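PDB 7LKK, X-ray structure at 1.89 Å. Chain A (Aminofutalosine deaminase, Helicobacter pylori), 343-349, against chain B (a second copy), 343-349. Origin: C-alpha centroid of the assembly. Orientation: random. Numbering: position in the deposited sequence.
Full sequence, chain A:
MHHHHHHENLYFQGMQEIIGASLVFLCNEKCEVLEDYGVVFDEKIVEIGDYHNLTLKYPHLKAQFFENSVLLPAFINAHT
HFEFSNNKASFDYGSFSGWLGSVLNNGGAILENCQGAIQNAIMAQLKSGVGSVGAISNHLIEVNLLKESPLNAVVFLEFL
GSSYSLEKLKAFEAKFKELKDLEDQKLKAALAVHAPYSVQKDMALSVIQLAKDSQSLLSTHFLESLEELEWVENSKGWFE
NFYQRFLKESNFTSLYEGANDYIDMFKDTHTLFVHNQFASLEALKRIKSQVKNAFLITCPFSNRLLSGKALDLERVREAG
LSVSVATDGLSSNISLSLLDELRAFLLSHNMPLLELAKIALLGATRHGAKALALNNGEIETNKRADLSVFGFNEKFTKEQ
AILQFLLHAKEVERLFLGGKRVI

Chain A, residues 343-349: RAFLLSH
Chain B (343-349) RAFLLSH

Each chain is helical from Arg A343 or Arg B343 through Leu A347 or Leu B347, continuing helices that begin earlier. The two axes approach to 9.0 Å, with 46° between their N-to-C directions. The register pairs Leu A347 CA with Ser B348 CA (5.9 Å) and Ser A348 CA with Leu B347 CA (5.8 Å).

The contact is small, 245 Å² in total, and nearly symmetric. Leu A347 and Leu B347 carry most of it. Both point CA-to-CB toward the other chain and adopt chi1 m, chi2 t. Their CD1 atoms meet at 3.9 Å. Each CD1 also packs on an alanine methyl: Leu A347 CD1 to Ala B344 CB, and Leu B347 CD1 to Ala A344 CB, both 3.8 Å. The small alanine methyls, with CA-to-CB sideways, give apolar surface to the leucines.

No direct hydrogen bond crosses. Leu A347 O and Leu B347 O lie 3.5 Å apart. Both are acceptors and cannot bond to each other; each accepts from a water. Water 1 donates to Leu A347 O (2.5 Å) and Ser B348 OG (3.1 Å). Water 2 donates to Leu B347 O (3.0 Å) and Ser A348 OG (2.9 Å). Chi1 m lets each serine hydroxyl donate back to its own helix: Ser A348 OG to Ala A344 O and Ser B348 OG to Ala B344 O, both 2.7 Å.

The CA-to-CB bonds of Phe A345 and Phe B345 (chi1 t) point away.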

# COMPACT_ATOMS: atom_id res chain seq x y z
N ARG A 343 -1.24 -2.32 -6.04
CA ARG A 343 -1.16 -2.88 -4.70
C ARG A 343 -1.94 -2.03 -3.70
O ARG A 343 -2.59 -2.57 -2.80
CB ARG A 343 0.30 -3.02 -4.26
CG ARG A 343 1.01 -4.21 -4.90
CD ARG A 343 2.42 -4.35 -4.38
NE ARG A 343 3.33 -3.38 -4.97
CZ ARG A 343 3.98 -3.57 -6.12
NH1 ARG A 343 3.82 -4.69 -6.80
NH2 ARG A 343 4.79 -2.62 -6.58
N ALA A 344 -1.90 -0.70 -3.85
CA ALA A 344 -2.75 0.15 -3.02
C ALA A 344 -4.22 -0.16 -3.27
O ALA A 344 -5.03 -0.18 -2.34
CB ALA A 344 -2.45 1.62 -3.30
N PHE A 345 -4.56 -0.42 -4.54
CA PHE A 345 -5.93 -0.79 -4.90
C PHE A 345 -6.36 -2.06 -4.18
O PHE A 345 -7.49 -2.14 -3.66
CB PHE A 345 -6.00 -0.96 -6.42
CG PHE A 345 -7.37 -1.29 -6.95
CD1 PHE A 345 -8.33 -0.30 -7.08
CD2 PHE A 345 -7.67 -2.58 -7.36
CE1 PHE A 345 -9.59 -0.60 -7.59
CE2 PHE A 345 -8.92 -2.88 -7.87
CZ PHE A 345 -9.88 -1.89 -7.98
N LEU A 346 -5.48 -3.06 -4.11
CA LEU A 346 -5.80 -4.29 -3.40
C LEU A 346 -6.05 -4.02 -1.92
O LEU A 346 -6.91 -4.66 -1.30
CB LEU A 346 -4.68 -5.31 -3.58
CG LEU A 346 -4.40 -5.78 -5.01
CD1 LEU A 346 -3.25 -6.78 -5.03
CD2 LEU A 346 -5.65 -6.38 -5.65
N LEU A 347 -5.31 -3.08 -1.34
CA LEU A 347 -5.46 -2.76 0.08
C LEU A 347 -6.69 -1.90 0.37
O LEU A 347 -7.15 -1.88 1.51
CB LEU A 347 -4.21 -2.05 0.59
CG LEU A 347 -2.92 -2.85 0.59
CD1 LEU A 347 -1.73 -1.95 0.86
CD2 LEU A 347 -2.98 -3.98 1.61
N SER A 348 -7.23 -1.22 -0.64
CA SER A 348 -8.28 -0.23 -0.44
C SER A 348 -9.69 -0.80 -0.56
O SER A 348 -10.66 -0.06 -0.35
CB SER A 348 -8.11 0.91 -1.45
OG SER A 348 -6.84 1.52 -1.31
N HIS A 349 -9.84 -2.08 -0.90
CA HIS A 349 -11.16 -2.67 -1.08
C HIS A 349 -11.21 -4.04 -0.44
O HIS A 349 -10.25 -4.81 -0.53
CB HIS A 349 -11.51 -2.75 -2.57
CG HIS A 349 -11.38 -1.45 -3.30
ND1 HIS A 349 -12.41 -0.55 -3.41
CD2 HIS A 349 -10.32 -0.89 -3.94
CE1 HIS A 349 -12.00 0.50 -4.09
NE2 HIS A 349 -10.74 0.32 -4.43
N ARG B 343 2.28 2.43 5.93
CA ARG B 343 1.51 2.95 4.80
C ARG B 343 0.37 2.00 4.42
O ARG B 343 -0.72 2.45 4.06
CB ARG B 343 2.43 3.20 3.60
CG ARG B 343 3.27 4.46 3.73
CD ARG B 343 4.08 4.71 2.46
NE ARG B 343 5.25 3.84 2.37
CZ ARG B 343 6.42 4.10 2.95
NH1 ARG B 343 6.58 5.20 3.66
NH2 ARG B 343 7.43 3.24 2.82
N ALA B 344 0.62 0.69 4.47
CA ALA B 344 -0.47 -0.26 4.26
C ALA B 344 -1.54 -0.10 5.33
O ALA B 344 -2.74 -0.21 5.05
CB ALA B 344 0.06 -1.69 4.24
N PHE B 345 -1.11 0.16 6.57
CA PHE B 345 -2.04 0.41 7.67
C PHE B 345 -2.92 1.61 7.38
O PHE B 345 -4.14 1.57 7.61
CB PHE B 345 -1.24 0.61 8.96
CG PHE B 345 -2.09 0.82 10.19
CD1 PHE B 345 -2.75 -0.24 10.79
CD2 PHE B 345 -2.19 2.08 10.76
CE1 PHE B 345 -3.51 -0.05 11.92
CE2 PHE B 345 -2.95 2.28 11.90
CZ PHE B 345 -3.61 1.22 12.48
N LEU B 346 -2.33 2.69 6.86
CA LEU B 346 -3.12 3.87 6.51
C LEU B 346 -4.15 3.54 5.44
O LEU B 346 -5.26 4.08 5.45
CB LEU B 346 -2.19 4.99 6.04
CG LEU B 346 -1.19 5.52 7.07
CD1 LEU B 346 -0.30 6.59 6.44
CD2 LEU B 346 -1.90 6.07 8.30
N LEU B 347 -3.80 2.65 4.51
CA LEU B 347 -4.72 2.28 3.44
C LEU B 347 -5.79 1.29 3.89
O LEU B 347 -6.83 1.18 3.22
CB LEU B 347 -3.94 1.69 2.26
CG LEU B 347 -3.00 2.64 1.53
CD1 LEU B 347 -2.16 1.88 0.51
CD2 LEU B 347 -3.77 3.76 0.87
N SER B 348 -5.58 0.58 4.99
CA SER B 348 -6.44 -0.51 5.40
C SER B 348 -7.56 -0.09 6.34
O SER B 348 -8.38 -0.93 6.72
CB SER B 348 -5.61 -1.62 6.07
OG SER B 348 -4.63 -2.12 5.18
N HIS B 349 -7.62 1.18 6.74
CA HIS B 349 -8.64 1.65 7.66
C HIS B 349 -9.16 3.00 7.20
O HIS B 349 -8.39 3.84 6.73
CB HIS B 349 -8.09 1.75 9.09
CG HIS B 349 -7.43 0.49 9.56
ND1 HIS B 349 -8.13 -0.53 10.18
CD2 HIS B 349 -6.15 0.08 9.49
CE1 HIS B 349 -7.30 -1.51 10.48
NE2 HIS B 349 -6.09 -1.17 10.07
O HOH W 1 -6.45 -3.64 3.16
O HOH W 2 -7.53 3.10 1.00